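PDB 3F7W: putative fructosamine-3-kinase, which probably acts as a kinase of the fructosamine kinase family, whose members transfer phosphate to sugar-amine adducts. Local coordinates for residues Arg28-Tyr32 and Phe43-Pro48; Leu109-Leu114 and Arg219-Leu223; Glu118-Ala122 and Asn135-Trp141; Trp141-Ala146 and Leu178-Ala182; Ala224-Leu228 and Gln259-Leu263. One frame throughout, in Å; residues are numbered along the deposited sequence. Where two conformers were deposited one is given.

Contact 1: residues Arg28-Tyr32 and Phe43-Pro48; sequences RWHLY and FVKALP. With EDO (1,2-ethanediol), chain G.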
# COMPACT_ATOMS: atom_id res chain seq x y z
N ARG A 28 2.28 -7.71 -13.98
CA ARG A 28 3.19 -8.58 -14.73
C ARG A 28 3.22 -10.02 -14.19
O ARG A 28 4.00 -10.84 -14.67
CB ARG A 28 4.63 -8.01 -14.69
CG ARG A 28 4.80 -6.48 -14.48
CD ARG A 28 4.30 -5.65 -15.67
NE ARG A 28 5.24 -4.55 -15.97
CZ ARG A 28 4.92 -3.28 -16.21
NH1 ARG A 28 3.65 -2.87 -16.20
NH2 ARG A 28 5.89 -2.41 -16.47
N TRP A 29 2.40 -10.33 -13.19
CA TRP A 29 2.45 -11.64 -12.52
C TRP A 29 1.07 -12.30 -12.44
O TRP A 29 0.04 -11.64 -12.64
CB TRP A 29 3.08 -11.54 -11.14
CG TRP A 29 2.56 -10.44 -10.36
CD1 TRP A 29 1.52 -10.47 -9.47
CD2 TRP A 29 3.04 -9.09 -10.38
NE1 TRP A 29 1.34 -9.22 -8.92
CE2 TRP A 29 2.24 -8.34 -9.48
CE3 TRP A 29 4.07 -8.44 -11.07
CZ2 TRP A 29 2.44 -6.97 -9.24
CZ3 TRP A 29 4.28 -7.06 -10.85
CH2 TRP A 29 3.46 -6.35 -9.94
N HIS A 30 1.08 -13.60 -12.21
CA HIS A 30 -0.11 -14.41 -12.18
C HIS A 30 -0.46 -14.77 -10.73
O HIS A 30 0.42 -14.85 -9.88
CB HIS A 30 0.15 -15.67 -12.99
CG HIS A 30 0.51 -15.38 -14.42
ND1 HIS A 30 -0.42 -15.39 -15.44
CD2 HIS A 30 1.69 -15.03 -14.99
CE1 HIS A 30 0.17 -15.07 -16.58
NE2 HIS A 30 1.45 -14.84 -16.33
N LEU A 31 -1.76 -15.00 -10.48
CA LEU A 31 -2.27 -15.28 -9.13
C LEU A 31 -2.86 -16.67 -9.04
O LEU A 31 -3.47 -17.19 -10.00
CB LEU A 31 -3.33 -14.24 -8.75
CG LEU A 31 -2.95 -12.79 -9.00
CD1 LEU A 31 -4.10 -11.83 -8.57
CD2 LEU A 31 -1.67 -12.48 -8.28
N TYR A 32 -2.68 -17.31 -7.88
CA TYR A 32 -3.12 -18.68 -7.69
C TYR A 32 -3.59 -18.90 -6.26
O TYR A 32 -3.06 -18.29 -5.34
CB TYR A 32 -2.00 -19.68 -7.97
CG TYR A 32 -1.39 -19.55 -9.33
CD1 TYR A 32 -0.30 -18.71 -9.53
CD2 TYR A 32 -1.89 -20.26 -10.42
CE1 TYR A 32 0.26 -18.56 -10.81
CE2 TYR A 32 -1.33 -20.13 -11.69
CZ TYR A 32 -0.26 -19.28 -11.88
OH TYR A 32 0.28 -19.16 -13.13
N PHE A 43 -2.19 -18.16 -0.90
CA PHE A 43 -2.30 -17.22 -2.01
C PHE A 43 -0.88 -17.07 -2.58
O PHE A 43 0.04 -16.74 -1.84
CB PHE A 43 -2.84 -15.88 -1.56
CG PHE A 43 -2.94 -14.85 -2.67
CD1 PHE A 43 -3.72 -15.09 -3.76
CD2 PHE A 43 -2.30 -13.63 -2.57
CE1 PHE A 43 -3.84 -14.15 -4.77
CE2 PHE A 43 -2.43 -12.68 -3.59
CZ PHE A 43 -3.19 -12.97 -4.69
N VAL A 44 -0.73 -17.30 -3.87
CA VAL A 44 0.60 -17.33 -4.50
C VAL A 44 0.61 -16.38 -5.71
O VAL A 44 -0.30 -16.45 -6.57
CB VAL A 44 0.98 -18.77 -4.90
CG1 VAL A 44 2.33 -18.83 -5.61
CG2 VAL A 44 0.94 -19.74 -3.65
N LYS A 45 1.59 -15.48 -5.72
CA LYS A 45 1.91 -14.65 -6.88
C LYS A 45 3.14 -15.27 -7.53
O LYS A 45 4.07 -15.72 -6.83
CB LYS A 45 2.26 -13.22 -6.51
CG LYS A 45 1.20 -12.46 -5.81
CD LYS A 45 1.68 -11.09 -5.41
CE LYS A 45 0.57 -10.34 -4.66
NZ LYS A 45 0.96 -8.92 -4.47
N ALA A 46 3.15 -15.29 -8.84
CA ALA A 46 4.28 -15.89 -9.56
C ALA A 46 4.48 -15.20 -10.90
O ALA A 46 3.54 -15.04 -11.67
CB ALA A 46 4.07 -17.39 -9.77
N LEU A 47 5.72 -14.84 -11.18
CA LEU A 47 6.12 -14.46 -12.51
C LEU A 47 6.22 -15.72 -13.36
O LEU A 47 6.51 -16.79 -12.84
CB LEU A 47 7.48 -13.79 -12.46
CG LEU A 47 7.46 -12.40 -11.85
CD1 LEU A 47 8.87 -12.00 -11.40
CD2 LEU A 47 6.91 -11.50 -12.91
N PRO A 48 5.97 -15.61 -14.66
CA PRO A 48 6.12 -16.83 -15.47
C PRO A 48 7.58 -17.30 -15.45
O PRO A 48 8.49 -16.48 -15.31
CB PRO A 48 5.71 -16.38 -16.88
CG PRO A 48 5.03 -15.08 -16.73
CD PRO A 48 5.54 -14.45 -15.45
C1 EDO G . 4.03 -8.55 -6.90
O1 EDO G . 2.83 -7.81 -6.60
C2 EDO G . 5.18 -7.78 -6.34
O2 EDO G . 5.02 -7.88 -4.95
O HOH W 1 -0.84 -8.54 -7.01
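With chi1 at 47°, Trp29 holds its CG between the backbone N and the carbonyl carbon. Lys45 runs out extended from CG. The indole and the lysine chain therefore lie side by side and point the same way. Lys45 CD passes 4.0 Å from Trp29 NE1. A water joins the two polar ends: it accepts from Trp29 NE1 at 3.0 Å, in the indole plane, and from Lys45 NZ at 3.1 Å. Ethanediol C1 lies over one Trp29 ring face. Leu31 also runs alongside the lysine, its CD2 3.8 Å from Lys45 CG. Leu31 CD2 also meets Phe43 CZ at 3.9 Å. On the face of His30 and Tyr32, Tyr32 CE1 rests 4.1 Å from Ala46 CB.

The backbones form an antiparallel hairpin. His30 with Ala46 and Tyr32 with Val44 are hydrogen-bonded pairs; Leu31 with Lys45 is a non-hydrogen-bonded pair. The bond from His30 N to Ala46 O is nearly straight, at 174°. The hairpin belongs to the five-stranded sheet of a protein-kinase-like N-lobe. Lys45 NZ forms salt bridges with Glu61 of helix 57-68 and with Asp211. Apolar neighbours thus line the methylenes while acidic groups hold the tip, consistent with the lysine-glutamate pair of kinases.

Contact 2: residues Leu109-Leu114 and Arg219-Leu223; sequences LAAMHL and READL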
# COMPACT_ATOMS: atom_id res chain seq x y z
N LEU A 109 -5.24 -1.41 12.58
CA LEU A 109 -4.44 -0.43 11.85
C LEU A 109 -3.64 0.49 12.75
O LEU A 109 -2.50 0.84 12.44
CB LEU A 109 -5.34 0.43 10.93
CG LEU A 109 -5.83 -0.10 9.59
CD1 LEU A 109 -6.72 1.01 8.94
CD2 LEU A 109 -4.68 -0.51 8.66
N ALA A 110 -4.25 0.96 13.84
CA ALA A 110 -3.56 1.78 14.81
C ALA A 110 -2.32 1.06 15.36
O ALA A 110 -1.26 1.65 15.46
CB ALA A 110 -4.52 2.21 15.97
N ALA A 111 -2.45 -0.21 15.74
CA ALA A 111 -1.32 -0.96 16.31
C ALA A 111 -0.22 -1.16 15.26
O ALA A 111 0.96 -1.08 15.55
CB ALA A 111 -1.79 -2.30 16.87
N MSE A 112 -0.66 -1.41 14.02
CA MSE A 112 0.24 -1.59 12.89
C MSE A 112 1.07 -0.31 12.71
O MSE A 112 2.30 -0.38 12.70
CB MSE A 112 -0.52 -1.88 11.58
CG MSE A 112 0.38 -2.05 10.36
SE MSE A 112 -0.68 -2.43 8.79
CE MSE A 112 -1.01 -0.54 8.37
N HIS A 113 0.40 0.83 12.58
CA HIS A 113 1.10 2.11 12.41
C HIS A 113 2.06 2.44 13.57
O HIS A 113 3.20 2.87 13.35
CB HIS A 113 0.10 3.25 12.29
CG HIS A 113 -0.63 3.28 10.99
ND1 HIS A 113 -1.77 4.02 10.80
CD2 HIS A 113 -0.37 2.68 9.80
CE1 HIS A 113 -2.17 3.90 9.55
NE2 HIS A 113 -1.36 3.06 8.93
N LEU A 114 1.59 2.23 14.79
CA LEU A 114 2.34 2.62 15.99
C LEU A 114 3.50 1.69 16.37
O LEU A 114 4.26 1.99 17.29
CB LEU A 114 1.38 2.85 17.16
CG LEU A 114 0.85 4.31 17.27
CD1 LEU A 114 0.31 4.87 15.94
CD2 LEU A 114 -0.22 4.38 18.32
N ARG A 219 1.29 8.24 8.95
CA ARG A 219 0.13 7.36 9.14
C ARG A 219 -1.14 7.91 8.48
O ARG A 219 -1.99 7.15 8.07
CB ARG A 219 -0.10 7.07 10.61
CG ARG A 219 -0.42 8.26 11.50
CD ARG A 219 0.07 8.01 12.95
NE ARG A 219 -0.39 9.01 13.91
CZ ARG A 219 -1.43 8.88 14.74
NH1 ARG A 219 -2.18 7.79 14.75
NH2 ARG A 219 -1.75 9.87 15.57
N GLU A 220 -1.26 9.24 8.37
CA GLU A 220 -2.38 9.87 7.66
C GLU A 220 -2.49 9.41 6.21
O GLU A 220 -3.58 9.40 5.67
CB GLU A 220 -2.35 11.39 7.78
CG GLU A 220 -2.69 11.89 9.23
CD GLU A 220 -2.56 13.40 9.42
OE1 GLU A 220 -2.75 14.18 8.46
OE2 GLU A 220 -2.29 13.80 10.56
N ALA A 221 -1.37 8.99 5.59
CA ALA A 221 -1.38 8.49 4.22
C ALA A 221 -2.34 7.33 4.06
O ALA A 221 -3.17 7.32 3.15
CB ALA A 221 0.06 8.06 3.77
N ASP A 222 -2.25 6.35 4.95
CA ASP A 222 -3.09 5.14 4.81
C ASP A 222 -4.57 5.48 4.97
O ASP A 222 -5.42 5.02 4.21
CB ASP A 222 -2.68 4.06 5.84
CG ASP A 222 -1.47 3.19 5.39
OD1 ASP A 222 -0.97 3.29 4.25
OD2 ASP A 222 -1.02 2.37 6.23
N LEU A 223 -4.87 6.30 5.97
CA LEU A 223 -6.25 6.71 6.22
C LEU A 223 -6.79 7.57 5.08
O LEU A 223 -7.97 7.50 4.75
CB LEU A 223 -6.37 7.43 7.56
CG LEU A 223 -6.59 6.53 8.79
CD1 LEU A 223 -5.76 5.28 8.71
CD2 LEU A 223 -6.31 7.30 10.06
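His113 NE2 donates to Asp222 OD2 at 2.8 Å, with an angle of 160° at the hydrogen. His113 CG lies anti to the carbonyl carbon (chi1 -73°), which turns the ring toward the aspartate. The oxygen lies close to the imidazole plane. Asp222 OD2 is met on its anti side, somewhat out of the carboxylate plane. Arg219 CB lies over one face of the same ring, 3.5 Å from His113 ND1. In the modelled conformer, Leu223 CD1 sits at the ring edge, 3.9 Å from His113 CE1. The selenomethionine Met112 brings its CE to 3.6 Å from Asp222 OD2.

The next shell fixes these groups. Tyr241 OH bonds to His113 ND1 and also to Arg219 NH1. Glu186 forms a salt bridge with Arg219 NE, and Pro246 O takes Arg219 NH2. Segments 109-114 and 219-223 run roughly antiparallel, at 149°, with axes 11.0 Å apart. Asp222 also accepts from the backbone N of His192 at OD2 and of Gly193 at OD1. This recalls the helix F aspartate of protein kinases, which holds the catalytic-loop backbone.

Three bonds therefore fix the rotation of the Asp222 carboxylate. His113 lies behind Asp222 and probably helps to position it against residues 192-193.

Contact 3: residues Glu118-Ala122 and Asn135-Trp141; sequences ESFGA and NTPRSTW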
# COMPACT_ATOMS: atom_id res chain seq x y z
N GLU A 118 12.15 3.74 12.18
CA GLU A 118 13.35 4.48 12.52
C GLU A 118 13.41 5.76 11.69
O GLU A 118 13.85 6.80 12.16
CB GLU A 118 14.59 3.61 12.27
CG GLU A 118 14.40 2.13 12.69
CD GLU A 118 15.48 1.62 13.63
OE1 GLU A 118 15.87 2.36 14.56
OE2 GLU A 118 15.94 0.47 13.44
N SER A 119 12.94 5.67 10.45
CA SER A 119 12.94 6.80 9.54
C SER A 119 11.79 6.65 8.55
O SER A 119 11.11 5.62 8.52
CB SER A 119 14.27 6.84 8.78
OG SER A 119 14.32 5.79 7.82
N PHE A 120 11.56 7.70 7.77
CA PHE A 120 10.73 7.61 6.58
C PHE A 120 11.49 6.78 5.54
O PHE A 120 12.70 6.81 5.51
CB PHE A 120 10.40 8.99 6.07
CG PHE A 120 9.63 9.81 7.07
CD1 PHE A 120 8.27 9.60 7.23
CD2 PHE A 120 10.29 10.72 7.89
CE1 PHE A 120 7.56 10.32 8.18
CE2 PHE A 120 9.58 11.46 8.84
CZ PHE A 120 8.21 11.26 8.99
N GLY A 121 10.77 5.99 4.74
CA GLY A 121 11.37 5.13 3.76
C GLY A 121 11.57 3.72 4.30
O GLY A 121 10.85 3.28 5.18
N ALA A 122 12.57 3.03 3.78
CA ALA A 122 12.82 1.63 4.14
C ALA A 122 14.23 1.21 3.74
O ALA A 122 14.91 1.95 3.03
CB ALA A 122 11.78 0.68 3.52
N ASN A 135 12.73 4.60 -1.54
CA ASN A 135 12.67 4.32 -0.13
C ASN A 135 13.87 4.84 0.64
O ASN A 135 13.99 4.55 1.83
CB ASN A 135 12.49 2.81 0.10
CG ASN A 135 11.04 2.38 0.04
OD1 ASN A 135 10.12 3.20 0.14
ND2 ASN A 135 10.82 1.09 -0.09
N THR A 136 14.71 5.64 -0.01
CA THR A 136 15.88 6.25 0.66
C THR A 136 15.46 6.81 2.01
O THR A 136 14.55 7.64 2.07
CB THR A 136 16.53 7.37 -0.17
OG1 THR A 136 16.91 6.84 -1.43
CG2 THR A 136 17.79 7.94 0.52
N PRO A 137 16.07 6.32 3.10
CA PRO A 137 15.69 6.81 4.41
C PRO A 137 15.87 8.30 4.57
O PRO A 137 16.89 8.84 4.12
CB PRO A 137 16.60 6.03 5.36
CG PRO A 137 16.95 4.79 4.63
CD PRO A 137 17.03 5.20 3.19
N ARG A 138 14.90 8.95 5.20
CA ARG A 138 14.89 10.39 5.45
C ARG A 138 14.34 10.65 6.84
O ARG A 138 13.54 9.87 7.36
CB ARG A 138 14.03 11.13 4.41
CG ARG A 138 14.35 10.84 2.97
CD ARG A 138 15.73 11.33 2.58
NE ARG A 138 15.85 12.78 2.66
CZ ARG A 138 15.54 13.63 1.69
NH1 ARG A 138 15.05 13.21 0.54
NH2 ARG A 138 15.70 14.92 1.87
N SER A 139 14.74 11.76 7.43
CA SER A 139 14.41 12.03 8.81
C SER A 139 13.18 12.93 8.98
O SER A 139 12.62 12.99 10.06
CB SER A 139 15.63 12.66 9.51
OG SER A 139 16.01 13.85 8.82
N THR A 140 12.80 13.66 7.94
CA THR A 140 11.70 14.63 8.02
C THR A 140 10.69 14.39 6.90
O THR A 140 11.06 14.06 5.77
CB THR A 140 12.25 16.08 7.94
OG1 THR A 140 12.98 16.27 6.73
CG2 THR A 140 13.17 16.36 9.12
N TRP A 141 9.40 14.53 7.21
CA TRP A 141 8.37 14.17 6.25
C TRP A 141 8.25 15.08 5.01
O TRP A 141 8.14 14.57 3.89
CB TRP A 141 7.01 13.97 6.95
CG TRP A 141 5.97 13.49 6.00
CD1 TRP A 141 5.80 12.24 5.54
CD2 TRP A 141 4.99 14.29 5.35
NE1 TRP A 141 4.77 12.19 4.64
CE2 TRP A 141 4.24 13.44 4.51
CE3 TRP A 141 4.66 15.65 5.40
CZ2 TRP A 141 3.20 13.89 3.73
CZ3 TRP A 141 3.62 16.10 4.61
CH2 TRP A 141 2.89 15.22 3.79
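Phe120 lies alongside the chain from Arg138 to Trp141, its edge to the carbonyls of Arg138 and Ser139 and one face to Trp141 CA. Phe120 CB starts 3.5 Å from Arg138 O. With chi1 at -61°, CG lies beside the backbone N, and the ring carries on along residues 138-141. Phe120 CD2 is 3.4 Å from Arg138 O. Phe120 CE2 meets Trp141 N at 3.5 Å. At the tip, Phe120 CZ touches Trp141 CB at 3.6 Å; that CB makes an off-centre CH-pi contact with the ring. Phe120 CE1 reaches Trp141 CD1 at 3.7 Å. The phenyl and indole planes stand at 58°, an oblique meeting.

The backbones form a single antiparallel bridge. Phe120 N gives a bond to Arg138 O at 3.0 Å, and Arg138 N returns one to Phe120 O. Beyond it, Ala122 N bonds to Asn135 O at 2.9 Å. Gly121 leaves room: a CB would collide with Asn135 O. These loops flank the small hairpin of strands 126-128 and 131-133, and the second leads into helix 141-159. Replacing Phe120 by alanine would probably open a gap beside Trp141 CB and CD1 and lose the CH-pi contact.

Phe120 O accepts from Ser119 OG, well above its plane, and from Arg138 N on the opposite face. The carbonyl thus has two donors, while the phenyl packs against the first residue of helix 141-159.

Contact 4: residues Trp141-Ala146 and Leu178-Ala182; sequences WPEFYA and LDHLA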
# COMPACT_ATOMS: atom_id res chain seq x y z
N TRP A 141 9.40 14.53 7.21
CA TRP A 141 8.37 14.17 6.25
C TRP A 141 8.25 15.08 5.01
O TRP A 141 8.14 14.57 3.89
CB TRP A 141 7.01 13.97 6.95
CG TRP A 141 5.97 13.49 6.00
CD1 TRP A 141 5.80 12.24 5.54
CD2 TRP A 141 4.99 14.29 5.35
NE1 TRP A 141 4.77 12.19 4.64
CE2 TRP A 141 4.24 13.44 4.51
CE3 TRP A 141 4.66 15.65 5.40
CZ2 TRP A 141 3.20 13.89 3.73
CZ3 TRP A 141 3.62 16.10 4.61
CH2 TRP A 141 2.89 15.22 3.79
N PRO A 142 8.23 16.42 5.19
CA PRO A 142 8.00 17.25 4.00
C PRO A 142 9.01 17.00 2.88
O PRO A 142 8.62 16.89 1.72
CB PRO A 142 8.13 18.70 4.54
CG PRO A 142 7.79 18.58 5.99
CD PRO A 142 8.37 17.25 6.40
N GLU A 143 10.28 16.87 3.24
CA GLU A 143 11.32 16.58 2.24
C GLU A 143 11.15 15.19 1.61
O GLU A 143 11.28 15.01 0.40
CB GLU A 143 12.70 16.67 2.90
CG GLU A 143 13.14 18.09 3.27
CD GLU A 143 12.37 18.74 4.44
OE1 GLU A 143 11.79 18.04 5.31
OE2 GLU A 143 12.39 19.99 4.48
N PHE A 144 10.92 14.19 2.44
CA PHE A 144 10.63 12.86 1.97
C PHE A 144 9.44 12.85 0.99
O PHE A 144 9.52 12.26 -0.10
CB PHE A 144 10.36 11.97 3.18
CG PHE A 144 9.79 10.64 2.84
CD1 PHE A 144 10.59 9.66 2.28
CD2 PHE A 144 8.45 10.36 3.10
CE1 PHE A 144 10.05 8.42 1.96
CE2 PHE A 144 7.92 9.12 2.79
CZ PHE A 144 8.72 8.16 2.22
N TYR A 145 8.35 13.50 1.37
CA TYR A 145 7.14 13.44 0.56
C TYR A 145 7.35 14.14 -0.78
O TYR A 145 7.10 13.57 -1.83
CB TYR A 145 5.99 14.07 1.32
CG TYR A 145 4.62 13.81 0.73
CD1 TYR A 145 4.14 12.52 0.61
CD2 TYR A 145 3.79 14.86 0.34
CE1 TYR A 145 2.86 12.26 0.10
CE2 TYR A 145 2.51 14.62 -0.16
CZ TYR A 145 2.05 13.31 -0.29
OH TYR A 145 0.79 13.05 -0.79
N ALA A 146 7.86 15.37 -0.73
CA ALA A 146 8.11 16.15 -1.95
C ALA A 146 9.05 15.41 -2.90
O ALA A 146 8.70 15.17 -4.06
CB ALA A 146 8.65 17.54 -1.61
N LEU A 178 4.48 23.46 1.48
CA LEU A 178 4.39 22.22 2.23
C LEU A 178 4.79 22.37 3.69
O LEU A 178 4.21 21.72 4.55
CB LEU A 178 5.22 21.12 1.54
CG LEU A 178 5.04 19.68 2.01
CD1 LEU A 178 3.57 19.27 2.02
CD2 LEU A 178 5.89 18.72 1.13
N ASP A 179 5.77 23.21 4.00
CA ASP A 179 6.22 23.31 5.41
C ASP A 179 5.24 24.13 6.28
O ASP A 179 5.44 24.25 7.49
CB ASP A 179 7.69 23.79 5.53
CG ASP A 179 8.68 22.62 5.65
OD1 ASP A 179 8.83 22.04 6.76
OD2 ASP A 179 9.32 22.27 4.63
N HIS A 180 4.18 24.68 5.68
CA HIS A 180 2.99 25.08 6.44
C HIS A 180 1.93 23.99 6.38
O HIS A 180 1.39 23.58 7.40
CB HIS A 180 2.37 26.37 5.93
CG HIS A 180 0.97 26.61 6.43
ND1 HIS A 180 0.69 26.83 7.77
CD2 HIS A 180 -0.22 26.63 5.79
CE1 HIS A 180 -0.62 26.99 7.92
NE2 HIS A 180 -1.19 26.87 6.73
N LEU A 181 1.66 23.50 5.17
CA LEU A 181 0.54 22.56 4.95
C LEU A 181 0.70 21.24 5.70
O LEU A 181 -0.29 20.61 6.06
CB LEU A 181 0.37 22.29 3.44
CG LEU A 181 -0.02 23.53 2.62
CD1 LEU A 181 -0.02 23.18 1.15
CD2 LEU A 181 -1.38 24.10 3.02
N ALA A 182 1.95 20.83 5.95
CA ALA A 182 2.27 19.55 6.58
C ALA A 182 1.69 19.30 7.97
O ALA A 182 1.53 18.15 8.38
CB ALA A 182 3.80 19.39 6.63
O HOH W 2 11.12 19.56 7.49
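Leu178 is the bump that fills a hollow on helix 141-159. Its CD2 sits among Pro142, Tyr145 and Ala146. Leu178 CD2 is 3.3 Å from Pro142 O and 4.1 Å from Ala146 CB. Tyr145 meets this methyl with its ring edge. The other branch, Leu178 CD1, reaches Trp141 CZ3 at 4.1 Å. CG anti to the backbone N (chi1 -168°) aims the side chain at the helix, so that CD1 meets the indole and CD2 the Pro142-Ala146 side.

Ala182 is a smaller bump. Ala182 CB abuts the indole edge, 3.9 Å from Trp141 CZ3, and also rests 4.1 Å from Pro142 CG. Pro142 in turn projects between Leu178 and Ala182. This is helix-to-helix packing in the mostly helical C-lobe of the kinase-like fold, where Leu257 of helix 251-270 touches both Trp141 and Leu178. Cutting Leu178 back to alanine would probably leave the hollow between Pro142 and Ala146 unfilled and the rim of Trp141 less supported.

At the margin, Glu143 OE1 is held by Thr140 OG1, and Glu143 OE1 also accepts from a water at 2.7 Å. The Asp179 carboxylate, deposited in two conformers, comes near Glu143 in the modelled one, but that approach is doubtful.

Contact 5: residues Ala224-Leu228 and Gln259-Leu263; sequences AMLAL and QLHPL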
# COMPACT_ATOMS: atom_id res chain seq x y z
N ALA A 224 -5.93 8.37 4.47
CA ALA A 224 -6.33 9.21 3.34
C ALA A 224 -6.60 8.33 2.10
O ALA A 224 -7.46 8.65 1.30
CB ALA A 224 -5.28 10.26 3.02
N MSE A 225 -5.86 7.23 1.96
CA MSE A 225 -6.08 6.30 0.85
C MSE A 225 -7.40 5.57 1.03
O MSE A 225 -8.11 5.33 0.05
CB MSE A 225 -4.92 5.31 0.70
CG MSE A 225 -5.00 4.43 -0.49
SE MSE A 225 -4.88 5.52 -2.13
CE MSE A 225 -4.22 4.18 -3.45
N LEU A 226 -7.72 5.19 2.26
CA LEU A 226 -9.05 4.60 2.55
C LEU A 226 -10.17 5.56 2.13
O LEU A 226 -11.17 5.17 1.53
CB LEU A 226 -9.18 4.22 4.02
CG LEU A 226 -8.33 3.03 4.47
CD1 LEU A 226 -8.43 2.91 6.01
CD2 LEU A 226 -8.77 1.73 3.73
N ALA A 227 -9.97 6.85 2.40
CA ALA A 227 -10.92 7.86 2.06
C ALA A 227 -10.99 8.10 0.55
O ALA A 227 -12.06 8.28 0.02
CB ALA A 227 -10.61 9.18 2.84
N LEU A 228 -9.84 8.09 -0.13
CA LEU A 228 -9.79 8.50 -1.53
C LEU A 228 -10.75 7.68 -2.41
O LEU A 228 -11.51 8.25 -3.20
CB LEU A 228 -8.38 8.39 -2.04
CG LEU A 228 -8.09 8.81 -3.49
CD1 LEU A 228 -8.57 10.21 -3.74
CD2 LEU A 228 -6.60 8.72 -3.77
N GLN A 259 -3.37 12.58 -0.34
CA GLN A 259 -3.89 11.89 -1.50
C GLN A 259 -3.13 12.24 -2.79
O GLN A 259 -3.33 11.61 -3.82
CB GLN A 259 -5.38 12.21 -1.68
CG GLN A 259 -6.24 11.59 -0.58
CD GLN A 259 -7.72 11.95 -0.62
OE1 GLN A 259 -8.10 12.97 -1.19
NE2 GLN A 259 -8.54 11.13 0.03
N LEU A 260 -2.24 13.23 -2.72
CA LEU A 260 -1.52 13.65 -3.92
C LEU A 260 -0.59 12.57 -4.46
O LEU A 260 -0.55 12.34 -5.67
CB LEU A 260 -0.77 14.97 -3.68
CG LEU A 260 -1.68 16.18 -3.40
CD1 LEU A 260 -0.82 17.42 -3.10
CD2 LEU A 260 -2.66 16.46 -4.54
N HIS A 261 0.11 11.87 -3.57
CA HIS A 261 1.02 10.80 -4.00
C HIS A 261 0.25 9.71 -4.77
O HIS A 261 0.58 9.44 -5.91
CB HIS A 261 1.79 10.21 -2.80
CG HIS A 261 2.41 8.88 -3.11
ND1 HIS A 261 3.45 8.74 -4.02
CD2 HIS A 261 2.14 7.64 -2.64
CE1 HIS A 261 3.77 7.46 -4.10
NE2 HIS A 261 2.99 6.77 -3.28
N PRO A 262 -0.77 9.07 -4.14
CA PRO A 262 -1.49 8.03 -4.89
C PRO A 262 -2.10 8.53 -6.15
O PRO A 262 -2.13 7.79 -7.13
CB PRO A 262 -2.58 7.55 -3.91
CG PRO A 262 -2.67 8.59 -2.87
CD PRO A 262 -1.29 9.19 -2.77
N LEU A 263 -2.62 9.76 -6.16
CA LEU A 263 -3.23 10.27 -7.38
C LEU A 263 -2.24 10.45 -8.55
O LEU A 263 -2.58 10.16 -9.72
CB LEU A 263 -4.03 11.57 -7.12
CG LEU A 263 -5.36 11.30 -6.40
CD1 LEU A 263 -5.95 12.63 -5.86
CD2 LEU A 263 -6.40 10.51 -7.31
O HOH W 3 -11.58 11.67 -0.09
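Ala224 O is gripped by two donors. Gln259 NE2 reaches Ala224 O at 3.0 Å and Leu228 N, one helical turn on, at 2.8 Å. They come from opposite faces of the carbonyl plane. The glutamine bond is almost straight, at 178°, and the oxygen lies in the plane of the Gln259 amide.

This is a crossing of two C-lobe helices in a kinase-like fold. Segments 224-228 and 259-263 cross at -60°, with axes 9.9 Å apart. The second helix is kinked at residues 261 and 262, where the turn has lost backbone bonds. Pro262 has no N-H to give, and its ring faces the other helix.

The extended Gln259 chain lays its amide against the side of Leu228, whose CB is 3.4 Å from Gln259 NE2. Leu228 CD1 covers the amide carbon, 3.7 Å from Gln259 CD. The other methyl, Leu228 CD2, lies 3.9 Å from Leu263 CG and also meets the Pro262 ring. Leu228 thus wedges between Gln259 and the next turn, at Pro262 and Leu263. Met225, a selenomethionine, bends at chi2 (64°) and slides past Pro262 in the opposite direction. Met225 SE is 3.5 Å from Pro262 CB. Met225 also touches Asp194 and Trp196, while Leu263 also packs on helix 275-286.

The amide nitrogen has a second partner. Gln259 NE2 also donates to a water at 3.1 Å, and that water makes a weak bond to Ala227 O.

Contact 1 lies in the N-lobe sheet, its centre 26 to 36 Å from those of the other four, which lie in the C-lobe. An unidentified ligand is about 3 Å from the Phe43 side chain. Contacts 2 and 5 share helix 219-229 and meet where Leu109 CD1 is 3.9 Å from Leu226 CD1. Contacts 3 and 4 share Trp141, and Phe120 CB packs 3.7 Å from Phe144 CG. Contact 4 reaches contact 5 through Tyr145 OH, 3.1 Å from His261 N at the kink. The probable active site draws on several contacts: Lys45 of contact 1 pairs with Asp211, and residues 192-194, probably the catalytic loop as in protein kinases, lie beside contacts 2 and 5.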